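PDB 5CEF: aspartate-semialdehyde dehydrogenase from Cryptococcus neoformans var. neoformans JEC21, which catalyses the NADPH-dependent reductive dephosphorylation of 4-phospho-L-aspartate to its semialdehyde, the second step in making the aspartate family of amino acids. Local coordinates for residues 276-284 and 298-306. Numbering follows the deposited sequence.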
loop_
_atom_site.group_PDB
_atom_site.type_symbol
_atom_site.label_atom_id
_atom_site.label_comp_id
_atom_site.label_asym_id
_atom_site.label_seq_id
_atom_site.Cartn_x
_atom_site.Cartn_y
_atom_site.Cartn_z
ATOM N N VAL A 276 23.770 -16.892 20.833
ATOM C CA VAL A 276 23.657 -16.271 19.520
ATOM C C VAL A 276 23.307 -14.794 19.676
ATOM O O VAL A 276 23.908 -13.941 19.018
ATOM C CB VAL A 276 22.653 -16.992 18.600
ATOM C CG1 VAL A 276 22.449 -16.200 17.318
ATOM C CG2 VAL A 276 23.137 -18.392 18.240
ATOM N N GLU A 277 22.358 -14.492 20.551
ATOM C CA GLU A 277 22.057 -13.104 20.872
ATOM C C GLU A 277 23.306 -12.316 21.262
ATOM O O GLU A 277 23.537 -11.211 20.767
ATOM C CB GLU A 277 21.002 -13.046 21.971
ATOM C CG GLU A 277 19.628 -13.542 21.486
ATOM C CD GLU A 277 18.561 -13.592 22.571
ATOM O OE1 GLU A 277 18.858 -13.888 23.756
ATOM O OE2 GLU A 277 17.397 -13.381 22.216
ATOM N N ASN A 278 24.145 -12.899 22.117
ATOM C CA ASN A 278 25.382 -12.226 22.533
ATOM C C ASN A 278 26.350 -12.048 21.435
ATOM O O ASN A 278 26.934 -10.986 21.322
ATOM C CB ASN A 278 26.058 -12.929 23.698
ATOM C CG ASN A 278 25.202 -12.873 24.919
ATOM O OD1 ASN A 278 24.451 -11.900 25.118
ATOM N ND2 ASN A 278 25.242 -13.926 25.718
ATOM N N ALA A 279 26.503 -13.062 20.605
ATOM C CA ALA A 279 27.388 -12.941 19.460
ATOM C C ALA A 279 27.015 -11.727 18.578
ATOM O O ALA A 279 27.900 -10.996 18.111
ATOM C CB ALA A 279 27.386 -14.231 18.650
ATOM N N PHE A 280 25.722 -11.527 18.363
ATOM C CA PHE A 280 25.259 -10.405 17.584
ATOM C C PHE A 280 25.489 -9.081 18.300
ATOM O O PHE A 280 26.067 -8.160 17.708
ATOM C CB PHE A 280 23.776 -10.556 17.220
ATOM C CG PHE A 280 23.481 -11.615 16.177
ATOM C CD1 PHE A 280 24.265 -11.769 15.056
ATOM C CD2 PHE A 280 22.371 -12.422 16.280
ATOM C CE1 PHE A 280 23.963 -12.722 14.087
ATOM C CE2 PHE A 280 22.069 -13.377 15.324
ATOM C CZ PHE A 280 22.876 -13.533 14.234
ATOM N N ARG A 281 25.047 -8.967 19.548
ATOM C CA ARG A 281 25.278 -7.728 20.362
ATOM C C ARG A 281 26.706 -7.282 20.445
ATOM O O ARG A 281 26.963 -6.092 20.386
ATOM C CB ARG A 281 24.857 -7.883 21.806
ATOM C CG ARG A 281 23.392 -7.874 21.976
ATOM C CD ARG A 281 23.002 -7.550 23.423
ATOM N NE ARG A 281 21.626 -8.007 23.537
ATOM C CZ ARG A 281 21.274 -9.252 23.822
ATOM N NH1 ARG A 281 22.205 -10.154 24.144
ATOM N NH2 ARG A 281 19.974 -9.575 23.808
ATOM N N GLU A 282 27.615 -8.227 20.606
ATOM C CA GLU A 282 29.021 -7.925 20.862
ATOM C C GLU A 282 29.829 -7.723 19.576
ATOM O O GLU A 282 30.917 -7.201 19.645
ATOM C CB GLU A 282 29.688 -9.065 21.676
ATOM C CG GLU A 282 29.133 -9.288 23.091
ATOM C CD GLU A 282 29.433 -10.701 23.648
ATOM O OE1 GLU A 282 30.449 -11.307 23.226
ATOM O OE2 GLU A 282 28.639 -11.225 24.496
ATOM N N TYR A 283 29.307 -8.135 18.419
ATOM C CA TYR A 283 30.078 -8.088 17.196
ATOM C C TYR A 283 30.632 -6.692 16.928
ATOM O O TYR A 283 29.893 -5.697 16.943
ATOM C CB TYR A 283 29.245 -8.519 16.011
ATOM C CG TYR A 283 29.967 -8.450 14.644
ATOM C CD1 TYR A 283 30.931 -9.409 14.291
ATOM C CD2 TYR A 283 29.654 -7.504 13.694
ATOM C CE1 TYR A 283 31.579 -9.393 13.065
ATOM C CE2 TYR A 283 30.334 -7.491 12.473
ATOM C CZ TYR A 283 31.294 -8.446 12.184
ATOM O OH TYR A 283 31.962 -8.460 10.998
ATOM N N THR A 284 31.935 -6.620 16.697
ATOM C CA THR A 284 32.576 -5.378 16.289
ATOM C C THR A 284 33.620 -5.749 15.237
ATOM O O THR A 284 34.176 -6.876 15.276
ATOM C CB THR A 284 33.277 -4.667 17.459
ATOM O OG1 THR A 284 34.446 -5.398 17.789
ATOM C CG2 THR A 284 32.384 -4.582 18.705
ATOM N N GLN A 298 27.524 1.031 16.561
ATOM C CA GLN A 298 26.942 -0.278 16.858
ATOM C C GLN A 298 26.719 -1.053 15.558
ATOM O O GLN A 298 26.019 -0.596 14.674
ATOM C CB GLN A 298 25.618 -0.087 17.554
ATOM C CG GLN A 298 25.063 -1.278 18.290
ATOM C CD GLN A 298 23.740 -0.935 19.004
ATOM O OE1 GLN A 298 23.177 0.181 18.857
ATOM N NE2 GLN A 298 23.259 -1.883 19.836
ATOM N N ALA A 299 27.305 -2.239 15.426
ATOM C CA ALA A 299 27.259 -2.946 14.115
ATOM C C ALA A 299 25.961 -3.740 13.920
ATOM O O ALA A 299 25.350 -3.669 12.860
ATOM C CB ALA A 299 28.465 -3.856 13.940
ATOM N N ILE A 300 25.517 -4.435 14.959
ATOM C CA ILE A 300 24.256 -5.155 14.905
ATOM C C ILE A 300 23.410 -4.930 16.131
ATOM O O ILE A 300 23.890 -5.118 17.229
ATOM C CB ILE A 300 24.507 -6.641 14.806
ATOM C CG1 ILE A 300 25.429 -6.904 13.631
ATOM C CG2 ILE A 300 23.191 -7.366 14.632
ATOM C CD1 ILE A 300 25.806 -8.353 13.450
ATOM N N VAL A 301 22.133 -4.578 15.938
ATOM C CA VAL A 301 21.211 -4.452 17.034
ATOM C C VAL A 301 20.397 -5.708 17.145
ATOM O O VAL A 301 19.900 -6.199 16.159
ATOM C CB VAL A 301 20.256 -3.263 16.819
ATOM C CG1 VAL A 301 19.156 -3.216 17.889
ATOM C CG2 VAL A 301 21.030 -1.949 16.808
ATOM N N VAL A 302 20.216 -6.212 18.367
ATOM C CA VAL A 302 19.348 -7.380 18.634
ATOM C C VAL A 302 18.031 -6.871 19.216
ATOM O O VAL A 302 18.056 -6.096 20.146
ATOM C CB VAL A 302 19.993 -8.346 19.639
ATOM C CG1 VAL A 302 19.041 -9.460 20.034
ATOM C CG2 VAL A 302 21.244 -8.938 19.025
ATOM N N HIS A 303 16.904 -7.312 18.657
ATOM C CA HIS A 303 15.615 -6.943 19.149
ATOM C C HIS A 303 15.127 -8.063 20.038
ATOM O O HIS A 303 15.183 -9.219 19.643
ATOM C CB HIS A 303 14.638 -6.754 17.984
ATOM C CG HIS A 303 14.980 -5.600 17.113
ATOM N ND1 HIS A 303 14.487 -4.333 17.345
ATOM C CD2 HIS A 303 15.792 -5.498 16.028
ATOM C CE1 HIS A 303 14.988 -3.498 16.441
ATOM N NE2 HIS A 303 15.777 -4.176 15.627
ATOM N N ASP A 304 14.579 -7.718 21.207
ATOM C CA ASP A 304 14.012 -8.730 22.115
ATOM C C ASP A 304 12.540 -8.976 21.832
ATOM O O ASP A 304 12.034 -10.051 22.139
ATOM C CB ASP A 304 14.162 -8.334 23.576
ATOM C CG ASP A 304 15.610 -8.146 23.989
ATOM O OD1 ASP A 304 16.494 -8.925 23.527
ATOM O OD2 ASP A 304 15.851 -7.198 24.777
ATOM N N ALA A 305 11.832 -8.014 21.230
ATOM C CA ALA A 305 10.391 -8.223 21.020
ATOM C C ALA A 305 10.144 -9.356 20.007
ATOM O O ALA A 305 10.820 -9.474 18.990
ATOM C CB ALA A 305 9.710 -6.939 20.599
ATOM N N PRO A 306 9.157 -10.199 20.284
ATOM C CA PRO A 306 8.936 -11.352 19.404
ATOM C C PRO A 306 8.526 -11.006 17.953
ATOM O O PRO A 306 8.658 -11.860 17.078
ATOM C CB PRO A 306 7.796 -12.126 20.118
ATOM C CG PRO A 306 7.105 -11.128 20.984
ATOM C CD PRO A 306 8.123 -10.069 21.339
HETATM O O HOH W 1 27.059 -5.375 17.123
HETATM O O HOH W 2 18.454 -7.043 22.784
HETATM O O HOH W 3 24.171 -4.629 19.783
HETATM O O HOH W 4 29.309 -2.968 17.691
#
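Val-302 sets its CG2 methyl against CB of Phe-280, 3.5 Å away, and also reaches CG of Arg-281, whose side chain runs across the valine at nearly a right angle. Two residues earlier in the strand, Ile-300 extends CD1 between two rings, 4.1 Å from CD1 of Phe-280 and 3.9 Å from CD2 of Tyr-283; with CG1 anti to the carbonyl carbon (chi1 -54°), CG2 is left to lie against CB of Phe-280. Ala-299 places its CB at the edge of the Tyr-283 ring. This is a helix packed on an edge strand: residues 276-282 of helix 273-282 run at 142° to strand 300-302, roughly antiparallel, and that strand, outermost within this chain in the mixed sheet of the dimerisation domain, pairs parallel with strand 323-330. No direct hydrogen bond joins the two segments, and water replaces it. One molecule accepts from Ile-300 N, 2.8 Å away, and has Phe-280 O and Tyr-283 O among more acceptors than it has protons; another links Arg-281 O to Ile-300 O. At the exposed flank, the Arg-281 guanidinium forms a long salt bridge from NH2 to Asp-304 OD1 (3.6 Å), reinforced by a water shared with Val-302 O. Further out, Leu-129 O holds the Tyr-283 hydroxyl, while Val-325 and Ile-328 back Phe-280.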